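Local coordinates for protein BIFUNCTIONAL PROTEIN Proline utilization A (PutA) (Corynebacterium freiburgense, PDB 5UX5) that catalyses the two-step oxidation of proline to glutamate, using an FAD-dependent proline dehydrogenase module and an NAD-dependent aldehyde dehydrogenase module, at residues A[530-535]-A[559-564]; A[537-542]-A[555-560]; A[543-548]-A[624-629]. All blocks are in the same frame, centred on the assembly; numbering follows the deposited sequence.

In the fold
All three contacts lie in the aldehyde dehydrogenase part of the chain, where the successive helices 517-533, 535-544 and 550-574 pack together. Contacts 1 and 2 are buried and both use helix 550-574, one against the end of helix 517-533 and the other against helix 535-544; they touch where Arg-535 meets Ser-558. Both are mainly apolar, with buried charged groups, Arg-535 in contact 1 and Glu-556 in contact 2, paired beside them. Contact 3 is only partly buried and more polar: past the end of helix 535-544, Glu-545 reaches the start of helix 624-636. Contacts 2 and 3 are joined by the salt bridge between Glu-556 and Lys-548, while Leu-538 and Val-541 lean on helix 624-636.

Contact 1 (A[530-535]-A[559-564]); sequences ELENIR and EAIDFA
Arg-535 NH2 is held by two bonds, one to Glu-532 OE2 at 3.1 Å and one to Ser-558 OG, which lies one residue before segment 559-564. The first is nearly straight (174°) and is half of a side-on grip: Arg-535 NE also meets Glu-532 OE1 at 2.8 Å. Both carboxylate oxygens offer their syn lone pairs, and both lie in the guanidinium plane, so the two flat groups join edge to edge in a planar ring. The third nitrogen, NH1, makes a salt bridge with Asp-554. Glu-532 reaches this position with CG anti to its backbone N and a bend at chi2 (58°); the Arg-535 chain is bent in turn at chi3 (-58°). The pair thereby spans the break at Ile-534, where helix 517-533 ends and the next helix begins.

Across the interface, which joins the C-terminal turn of helix 517-533 to helix 550-574 in the aldehyde dehydrogenase module, the work is apolar. Ile-561 points at that turn, with its CG1 beside the backbone N and its chain running on to CD1. Ile-561 CG1 lies 3.5 Å from Leu-531 CB, while Ile-561 CD1 sits 3.5 Å from Glu-532 N. Ile-561 CD1 also comes within 3.4 Å of Glu-532 OE2 and 4.0 Å of Arg-535 NH2, and the Ile-561 side chain crosses those of Glu-532 and Arg-535 at about a right angle. Leu-531 also points at helix 550-574; Leu-531 CD1 lies 3.8 Å from Ala-560 O, and the side chain continues the apolar layer toward Leu-602 and Phe-606 of helix 599-611 and Ala-633 of helix 624-636.

The guanidinium thus bridges two carboxylates, Glu-532 and Asp-554; if both are ionised the cluster keeps a net negative charge, partly offset by Arg-535, and the methyl of Ile-561 borders it.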
loop_
_atom_site.group_PDB
_atom_site.type_symbol
_atom_site.label_atom_id
_atom_site.label_comp_id
_atom_site.label_asym_id
_atom_site.label_seq_id
_atom_site.Cartn_x
_atom_site.Cartn_y
_atom_site.Cartn_z
ATOM N N GLU A 530 -12.233 20.652 0.136
ATOM C CA GLU A 530 -13.640 20.250 0.200
ATOM C C GLU A 530 -13.823 18.760 -0.045
ATOM O O GLU A 530 -14.720 18.140 0.539
ATOM C CB GLU A 530 -14.477 21.026 -0.814
ATOM C CG GLU A 530 -14.638 22.505 -0.528
ATOM C CD GLU A 530 -15.442 22.756 0.717
ATOM O OE1 GLU A 530 -16.029 21.794 1.267
ATOM O OE2 GLU A 530 -15.480 23.925 1.157
ATOM N N LEU A 531 -12.995 18.158 -0.890
ATOM C CA LEU A 531 -13.075 16.711 -1.028
ATOM C C LEU A 531 -12.811 16.041 0.306
ATOM O O LEU A 531 -13.535 15.117 0.693
ATOM C CB LEU A 531 -12.093 16.212 -2.093
ATOM C CG LEU A 531 -12.533 16.445 -3.527
ATOM C CD1 LEU A 531 -11.413 16.083 -4.463
ATOM C CD2 LEU A 531 -13.730 15.589 -3.802
ATOM N N GLU A 532 -11.808 16.529 1.046
ATOM C CA GLU A 532 -11.477 15.957 2.352
ATOM C C GLU A 532 -12.661 16.029 3.320
ATOM O O GLU A 532 -12.931 15.065 4.039
ATOM C CB GLU A 532 -10.248 16.670 2.929
ATOM C CG GLU A 532 -9.670 16.017 4.159
ATOM C CD GLU A 532 -9.251 14.565 3.921
ATOM O OE1 GLU A 532 -10.045 13.660 4.302
ATOM O OE2 GLU A 532 -8.146 14.335 3.345
ATOM N N ASN A 533 -13.413 17.144 3.300
ATOM C CA ASN A 533 -14.560 17.338 4.187
ATOM C C ASN A 533 -15.676 16.330 3.927
ATOM O O ASN A 533 -16.451 16.021 4.838
ATOM C CB ASN A 533 -15.113 18.755 4.036
ATOM C CG ASN A 533 -14.118 19.812 4.428
ATOM O OD1 ASN A 533 -13.203 19.565 5.211
ATOM N ND2 ASN A 533 -14.257 20.992 3.842
ATOM N N ILE A 534 -15.831 15.872 2.695
ATOM C CA ILE A 534 -16.836 14.873 2.373
ATOM C C ILE A 534 -16.216 13.487 2.159
ATOM O O ILE A 534 -16.833 12.630 1.521
ATOM C CB ILE A 534 -17.701 15.295 1.176
ATOM C CG1 ILE A 534 -16.839 15.573 -0.050
ATOM C CG2 ILE A 534 -18.571 16.464 1.507
ATOM C CD1 ILE A 534 -17.667 15.804 -1.265
ATOM N N ARG A 535 -15.019 13.237 2.717
ATOM C CA ARG A 535 -14.430 11.907 2.592
ATOM C C ARG A 535 -15.415 10.836 3.034
ATOM O O ARG A 535 -15.528 9.783 2.398
ATOM C CB ARG A 535 -13.134 11.785 3.410
ATOM C CG ARG A 535 -12.606 10.347 3.393
ATOM C CD ARG A 535 -11.300 10.120 4.144
ATOM N NE ARG A 535 -10.207 10.958 3.658
ATOM C CZ ARG A 535 -9.252 10.541 2.832
ATOM N NH1 ARG A 535 -9.259 9.293 2.381
ATOM N NH2 ARG A 535 -8.296 11.381 2.450
ATOM N N GLU A 559 -6.329 9.763 -3.437
ATOM C CA GLU A 559 -5.865 10.003 -4.794
ATOM C C GLU A 559 -6.595 11.195 -5.406
ATOM O O GLU A 559 -5.981 12.041 -6.076
ATOM C CB GLU A 559 -6.029 8.734 -5.642
ATOM C CG GLU A 559 -5.160 8.680 -6.923
ATOM C CD GLU A 559 -5.297 7.375 -7.717
ATOM O OE1 GLU A 559 -6.308 6.690 -7.548
ATOM O OE2 GLU A 559 -4.393 7.009 -8.502
ATOM N N ALA A 560 -7.910 11.285 -5.185
ATOM C CA ALA A 560 -8.659 12.389 -5.769
ATOM C C ALA A 560 -8.224 13.718 -5.165
ATOM O O ALA A 560 -8.169 14.735 -5.860
ATOM C CB ALA A 560 -10.162 12.173 -5.584
ATOM N N ILE A 561 -7.929 13.740 -3.867
ATOM C CA ILE A 561 -7.411 14.966 -3.277
ATOM C C ILE A 561 -6.007 15.273 -3.810
ATOM O O ILE A 561 -5.694 16.420 -4.166
ATOM C CB ILE A 561 -7.481 14.863 -1.743
ATOM C CG1 ILE A 561 -8.958 14.750 -1.348
ATOM C CG2 ILE A 561 -6.882 16.104 -1.092
ATOM C CD1 ILE A 561 -9.258 14.401 0.092
ATOM N N ASP A 562 -5.150 14.257 -3.892
ATOM C CA ASP A 562 -3.799 14.467 -4.395
ATOM C C ASP A 562 -3.798 15.002 -5.826
ATOM O O ASP A 562 -2.968 15.852 -6.164
ATOM C CB ASP A 562 -2.978 13.177 -4.310
ATOM C CG ASP A 562 -2.571 12.817 -2.879
ATOM O OD1 ASP A 562 -2.840 13.596 -1.934
ATOM O OD2 ASP A 562 -1.964 11.737 -2.704
ATOM N N PHE A 563 -4.690 14.501 -6.694
ATOM C CA PHE A 563 -4.712 15.024 -8.061
ATOM C C PHE A 563 -4.929 16.537 -8.063
ATOM O O PHE A 563 -4.288 17.259 -8.833
ATOM C CB PHE A 563 -5.769 14.330 -8.915
ATOM C CG PHE A 563 -5.361 12.968 -9.417
ATOM C CD1 PHE A 563 -4.095 12.743 -9.929
ATOM C CD2 PHE A 563 -6.260 11.891 -9.359
ATOM C CE1 PHE A 563 -3.722 11.448 -10.396
ATOM C CE2 PHE A 563 -5.899 10.605 -9.800
ATOM C CZ PHE A 563 -4.633 10.373 -10.313
ATOM N N ALA A 564 -5.841 17.036 -7.228
ATOM C CA ALA A 564 -6.100 18.473 -7.205
ATOM C C ALA A 564 -4.855 19.252 -6.796
ATOM O O ALA A 564 -4.506 20.250 -7.429
ATOM C CB ALA A 564 -7.264 18.790 -6.272
#

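Contact 2 (A[537-542]-A[555-560]); sequences DLLGVM and PEVSEA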
loop_
_atom_site.group_PDB
_atom_site.type_symbol
_atom_site.label_atom_id
_atom_site.label_comp_id
_atom_site.label_asym_id
_atom_site.label_seq_id
_atom_site.Cartn_x
_atom_site.Cartn_y
_atom_site.Cartn_z
ATOM N N ASP A 537 -18.814 11.077 3.141
ATOM C CA ASP A 537 -19.858 10.978 2.130
ATOM C C ASP A 537 -19.356 10.201 0.907
ATOM O O ASP A 537 -20.095 9.390 0.331
ATOM C CB ASP A 537 -20.346 12.372 1.734
ATOM C CG ASP A 537 -21.024 13.093 2.868
ATOM O OD1 ASP A 537 -22.181 12.738 3.168
ATOM O OD2 ASP A 537 -20.414 14.019 3.453
ATOM N N LEU A 538 -18.108 10.447 0.475
ATOM C CA LEU A 538 -17.613 9.706 -0.675
ATOM C C LEU A 538 -17.530 8.227 -0.344
ATOM O O LEU A 538 -17.929 7.388 -1.149
ATOM C CB LEU A 538 -16.256 10.242 -1.160
ATOM C CG LEU A 538 -16.239 11.668 -1.746
ATOM C CD1 LEU A 538 -14.826 12.129 -2.048
ATOM C CD2 LEU A 538 -17.103 11.795 -2.956
ATOM N N LEU A 539 -17.034 7.889 0.849
ATOM C CA LEU A 539 -16.965 6.484 1.252
ATOM C C LEU A 539 -18.354 5.845 1.251
ATOM O O LEU A 539 -18.534 4.713 0.778
ATOM C CB LEU A 539 -16.293 6.368 2.622
ATOM C CG LEU A 539 -14.804 6.741 2.601
ATOM C CD1 LEU A 539 -14.149 6.620 3.965
ATOM C CD2 LEU A 539 -14.056 5.905 1.570
ATOM N N GLY A 540 -19.347 6.564 1.770
ATOM C CA GLY A 540 -20.706 6.061 1.751
ATOM C C GLY A 540 -21.178 5.665 0.367
ATOM O O GLY A 540 -21.739 4.587 0.181
ATOM N N VAL A 541 -20.989 6.546 -0.622
ATOM C CA VAL A 541 -21.508 6.216 -1.954
ATOM C C VAL A 541 -20.623 5.188 -2.657
ATOM O O VAL A 541 -21.122 4.361 -3.433
ATOM C CB VAL A 541 -21.705 7.460 -2.833
ATOM C CG1 VAL A 541 -20.358 8.034 -3.300
ATOM C CG2 VAL A 541 -22.634 7.120 -4.010
ATOM N N MET A 542 -19.314 5.208 -2.401
ATOM C CA MET A 542 -18.430 4.256 -3.055
ATOM C C MET A 542 -18.635 2.845 -2.550
ATOM O O MET A 542 -18.481 1.900 -3.325
ATOM C CB MET A 542 -16.978 4.662 -2.862
ATOM C CG MET A 542 -16.668 5.938 -3.556
ATOM S SD MET A 542 -15.146 6.722 -3.019
ATOM C CE MET A 542 -13.929 5.854 -3.989
ATOM N N PRO A 555 -8.201 4.970 0.065
ATOM C CA PRO A 555 -7.042 5.552 -0.653
ATOM C C PRO A 555 -7.439 6.252 -1.928
ATOM O O PRO A 555 -6.710 7.135 -2.394
ATOM C CB PRO A 555 -6.151 4.342 -0.966
ATOM C CG PRO A 555 -6.602 3.280 -0.087
ATOM C CD PRO A 555 -8.065 3.508 0.185
ATOM N N GLU A 556 -8.578 5.878 -2.512
ATOM C CA GLU A 556 -9.025 6.504 -3.747
ATOM C C GLU A 556 -9.452 7.937 -3.510
ATOM O O GLU A 556 -9.246 8.804 -4.374
ATOM C CB GLU A 556 -10.170 5.702 -4.370
ATOM C CG GLU A 556 -10.499 6.218 -5.736
ATOM C CD GLU A 556 -11.672 5.562 -6.398
ATOM O OE1 GLU A 556 -11.952 4.376 -6.117
ATOM O OE2 GLU A 556 -12.290 6.239 -7.244
ATOM N N VAL A 557 -10.058 8.200 -2.348
ATOM C CA VAL A 557 -10.389 9.571 -1.980
ATOM C C VAL A 557 -9.102 10.367 -1.778
ATOM O O VAL A 557 -9.025 11.560 -2.099
ATOM C CB VAL A 557 -11.305 9.579 -0.740
ATOM C CG1 VAL A 557 -11.529 11.010 -0.236
ATOM C CG2 VAL A 557 -12.625 8.897 -1.085
ATOM N N SER A 558 -8.070 9.720 -1.242
ATOM C CA SER A 558 -6.795 10.402 -1.128
ATOM C C SER A 558 -6.225 10.717 -2.496
ATOM O O SER A 558 -5.704 11.823 -2.707
ATOM C CB SER A 558 -5.827 9.579 -0.298
ATOM O OG SER A 558 -6.340 9.550 1.024
ATOM N N GLU A 559 -6.329 9.763 -3.437
ATOM C CA GLU A 559 -5.865 10.003 -4.794
ATOM C C GLU A 559 -6.595 11.195 -5.406
ATOM O O GLU A 559 -5.981 12.041 -6.076
ATOM C CB GLU A 559 -6.029 8.734 -5.642
ATOM C CG GLU A 559 -5.160 8.680 -6.923
ATOM C CD GLU A 559 -5.297 7.375 -7.717
ATOM O OE1 GLU A 559 -6.308 6.690 -7.548
ATOM O OE2 GLU A 559 -4.393 7.009 -8.502
ATOM N N ALA A 560 -7.910 11.285 -5.185
ATOM C CA ALA A 560 -8.659 12.389 -5.769
ATOM C C ALA A 560 -8.224 13.718 -5.165
ATOM O O ALA A 560 -8.169 14.735 -5.860
ATOM C CB ALA A 560 -10.162 12.173 -5.584
#
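Helices 535-544 and 550-574, consecutive in the aldehyde dehydrogenase module, fold back on each other across a short connection, their local axes 10.5 Å apart and running at 125°. The contact is a buried, apolar helix-helix interface centred on Val-557. This side chain projects at helix 535-544 with CG1 anti to its backbone N and CG2 beside it. Val-557 CG2 is bordered by three side chains spread over one turn: it lies 3.9 Å from Leu-538 CB, 3.9 Å from Met-542 SD and, less closely, 4.2 Å from Leu-539 CD2. Leu-538 CD1 touches both methyls, 3.9 Å from Val-557 CG1 and 4.0 Å from Val-557 CG2. Four residues apart, Leu-538 and Met-542 share one face of the helix, each with CG anti to the carbonyl carbon; their neighbour Val-541 turns to helix 624-636.

One residue before Val-557, the extended chain of Glu-556 crosses Met-542 obliquely, and its carboxylate is well satisfied. OE1 forms a salt bridge with Lys-548, while OE2 takes the backbone N-H groups of Val-598 and Ala-599 at the start of helix 599-611. These amides and the lysine charge would be expected to keep the carboxylate ionised, although it is buried. The end of the methionine is bent at chi3 (83°), which swings its terminal methyl onto the glutamate, leaving Met-542 CE 3.3 Å from Glu-556 OE1.

Contact 3 (A[543-548]-A[624-629]); sequences THEAGK and RRCAEV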
loop_
_atom_site.group_PDB
_atom_site.type_symbol
_atom_site.label_atom_id
_atom_site.label_comp_id
_atom_site.label_asym_id
_atom_site.label_seq_id
_atom_site.Cartn_x
_atom_site.Cartn_y
_atom_site.Cartn_z
ATOM N N THR A 543 -18.977 2.672 -1.264
ATOM C CA THR A 543 -19.148 1.325 -0.714
ATOM C C THR A 543 -20.506 0.722 -1.061
ATOM O O THR A 543 -20.643 -0.505 -1.033
ATOM C CB THR A 543 -18.926 1.310 0.811
ATOM O OG1 THR A 543 -19.725 2.311 1.450
ATOM C CG2 THR A 543 -17.461 1.585 1.160
ATOM N N HIS A 544 -21.488 1.541 -1.450
ATOM C CA HIS A 544 -22.790 1.035 -1.878
ATOM C C HIS A 544 -22.895 0.997 -3.406
ATOM O O HIS A 544 -22.972 -0.088 -3.995
ATOM C CB HIS A 544 -23.899 1.879 -1.253
ATOM C CG HIS A 544 -23.944 1.752 0.236
ATOM N ND1 HIS A 544 -23.301 2.635 1.077
ATOM C CD2 HIS A 544 -24.505 0.813 1.033
ATOM C CE1 HIS A 544 -23.477 2.253 2.328
ATOM N NE2 HIS A 544 -24.203 1.150 2.328
ATOM N N GLU A 545 -22.877 2.160 -4.071
ATOM C CA GLU A 545 -23.092 2.176 -5.516
ATOM C C GLU A 545 -21.966 1.465 -6.248
ATOM O O GLU A 545 -22.216 0.658 -7.149
ATOM C CB GLU A 545 -23.246 3.600 -6.027
ATOM C CG GLU A 545 -23.769 3.644 -7.456
ATOM C CD GLU A 545 -23.711 5.011 -8.072
ATOM O OE1 GLU A 545 -24.675 5.403 -8.765
ATOM O OE2 GLU A 545 -22.704 5.705 -7.842
ATOM N N ALA A 546 -20.716 1.752 -5.883
ATOM C CA ALA A 546 -19.588 1.104 -6.546
ATOM C C ALA A 546 -19.246 -0.261 -5.958
ATOM O O ALA A 546 -18.592 -1.057 -6.634
ATOM C CB ALA A 546 -18.353 2.010 -6.494
ATOM N N GLY A 547 -19.695 -0.576 -4.745
ATOM C CA GLY A 547 -19.431 -1.893 -4.191
ATOM C C GLY A 547 -18.012 -2.138 -3.711
ATOM O O GLY A 547 -17.589 -3.295 -3.646
ATOM N N LYS A 548 -17.253 -1.085 -3.408
ATOM C CA LYS A 548 -15.885 -1.192 -2.912
ATOM C C LYS A 548 -15.861 -1.299 -1.387
ATOM O O LYS A 548 -16.718 -0.753 -0.695
ATOM C CB LYS A 548 -15.070 0.031 -3.363
ATOM C CG LYS A 548 -15.251 0.325 -4.844
ATOM C CD LYS A 548 -14.275 1.373 -5.385
ATOM C CE LYS A 548 -12.846 0.919 -5.213
ATOM N NZ LYS A 548 -11.873 1.652 -6.020
ATOM N N ARG A 624 -23.139 6.649 -11.345
ATOM C CA ARG A 624 -23.573 8.025 -11.547
ATOM C C ARG A 624 -23.755 8.750 -10.227
ATOM O O ARG A 624 -23.620 9.975 -10.176
ATOM C CB ARG A 624 -24.867 8.055 -12.353
ATOM C CG ARG A 624 -24.692 7.673 -13.789
ATOM C CD ARG A 624 -25.986 7.803 -14.526
ATOM N NE ARG A 624 -25.793 7.640 -15.968
ATOM C CZ ARG A 624 -26.438 6.754 -16.732
ATOM N NH1 ARG A 624 -27.352 5.934 -16.205
ATOM N NH2 ARG A 624 -26.179 6.701 -18.035
ATOM N N ARG A 625 -24.116 8.040 -9.161
ATOM C CA ARG A 625 -24.240 8.748 -7.892
ATOM C C ARG A 625 -22.874 9.131 -7.333
ATOM O O ARG A 625 -22.765 10.143 -6.634
ATOM C CB ARG A 625 -25.062 7.947 -6.865
ATOM C CG ARG A 625 -26.551 7.902 -7.184
ATOM C CD ARG A 625 -27.405 7.192 -6.144
ATOM N NE ARG A 625 -26.809 6.022 -5.497
ATOM C CZ ARG A 625 -27.191 4.765 -5.714
ATOM N NH1 ARG A 625 -28.187 4.515 -6.565
ATOM N NH2 ARG A 625 -26.592 3.766 -5.063
ATOM N N CYS A 626 -21.834 8.343 -7.627
ATOM C CA CYS A 626 -20.473 8.698 -7.224
ATOM C C CYS A 626 -20.050 10.049 -7.807
ATOM O O CYS A 626 -19.577 10.933 -7.079
ATOM C CB CYS A 626 -19.502 7.593 -7.637
ATOM S SG CYS A 626 -19.624 6.077 -6.631
ATOM N N ALA A 627 -20.249 10.238 -9.110
ATOM C CA ALA A 627 -19.963 11.533 -9.714
ATOM C C ALA A 627 -20.770 12.640 -9.061
ATOM O O ALA A 627 -20.251 13.740 -8.838
ATOM C CB ALA A 627 -20.262 11.490 -11.206
ATOM N N GLU A 628 -22.045 12.375 -8.749
ATOM C CA GLU A 628 -22.860 13.430 -8.167
ATOM C C GLU A 628 -22.346 13.840 -6.792
ATOM O O GLU A 628 -22.232 15.038 -6.500
ATOM C CB GLU A 628 -24.311 12.997 -8.098
ATOM C CG GLU A 628 -25.035 12.929 -9.426
ATOM C CD GLU A 628 -25.324 14.302 -9.995
ATOM O OE1 GLU A 628 -25.245 15.280 -9.219
ATOM O OE2 GLU A 628 -25.636 14.403 -11.210
ATOM N N VAL A 629 -22.014 12.866 -5.940
ATOM C CA VAL A 629 -21.516 13.191 -4.604
ATOM C C VAL A 629 -20.201 13.949 -4.711
ATOM O O VAL A 629 -19.990 14.947 -4.013
ATOM C CB VAL A 629 -21.402 11.923 -3.731
ATOM C CG1 VAL A 629 -20.779 12.232 -2.370
ATOM C CG2 VAL A 629 -22.753 11.282 -3.554
#
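The guanidinium of Arg-625 has the aliphatic stem of Glu-545 over one face, with Glu-545 CG 3.7 Å above the plane and displaced toward the rim. The carboxylate lies nearly parallel to the guanidinium, their planes 22° apart, yet no N-H of the group points at it: Glu-545 OE1 and Arg-625 NE form a long salt bridge (4.0 Å), the oxygen lying well out of the guanidinium plane, so that charge alone acts. NE instead gives a weak hydrogen bond to Pro-489 O.

The carboxylate uses its syn lone pairs, which face the first turn of helix 624-636: Arg-625 N donates to Glu-545 OE1 at 2.7 Å (161°), and Cys-626 N donates to Glu-545 OE2 at 2.8 Å, less straight at 139°. An extended chain, CG anti to the backbone N, carries it there from the turn after helix 535-544. Beside it, Ala-546 CB packs against Cys-626 SG at 4.3 Å. In the aldehyde dehydrogenase module this joins two elements near the bound NAD, about 7 Å from the Arg-624 side chain.

Negative charge meets the amides of a helix start, which, with the arginine alongside, probably keeps the carboxylate ionised.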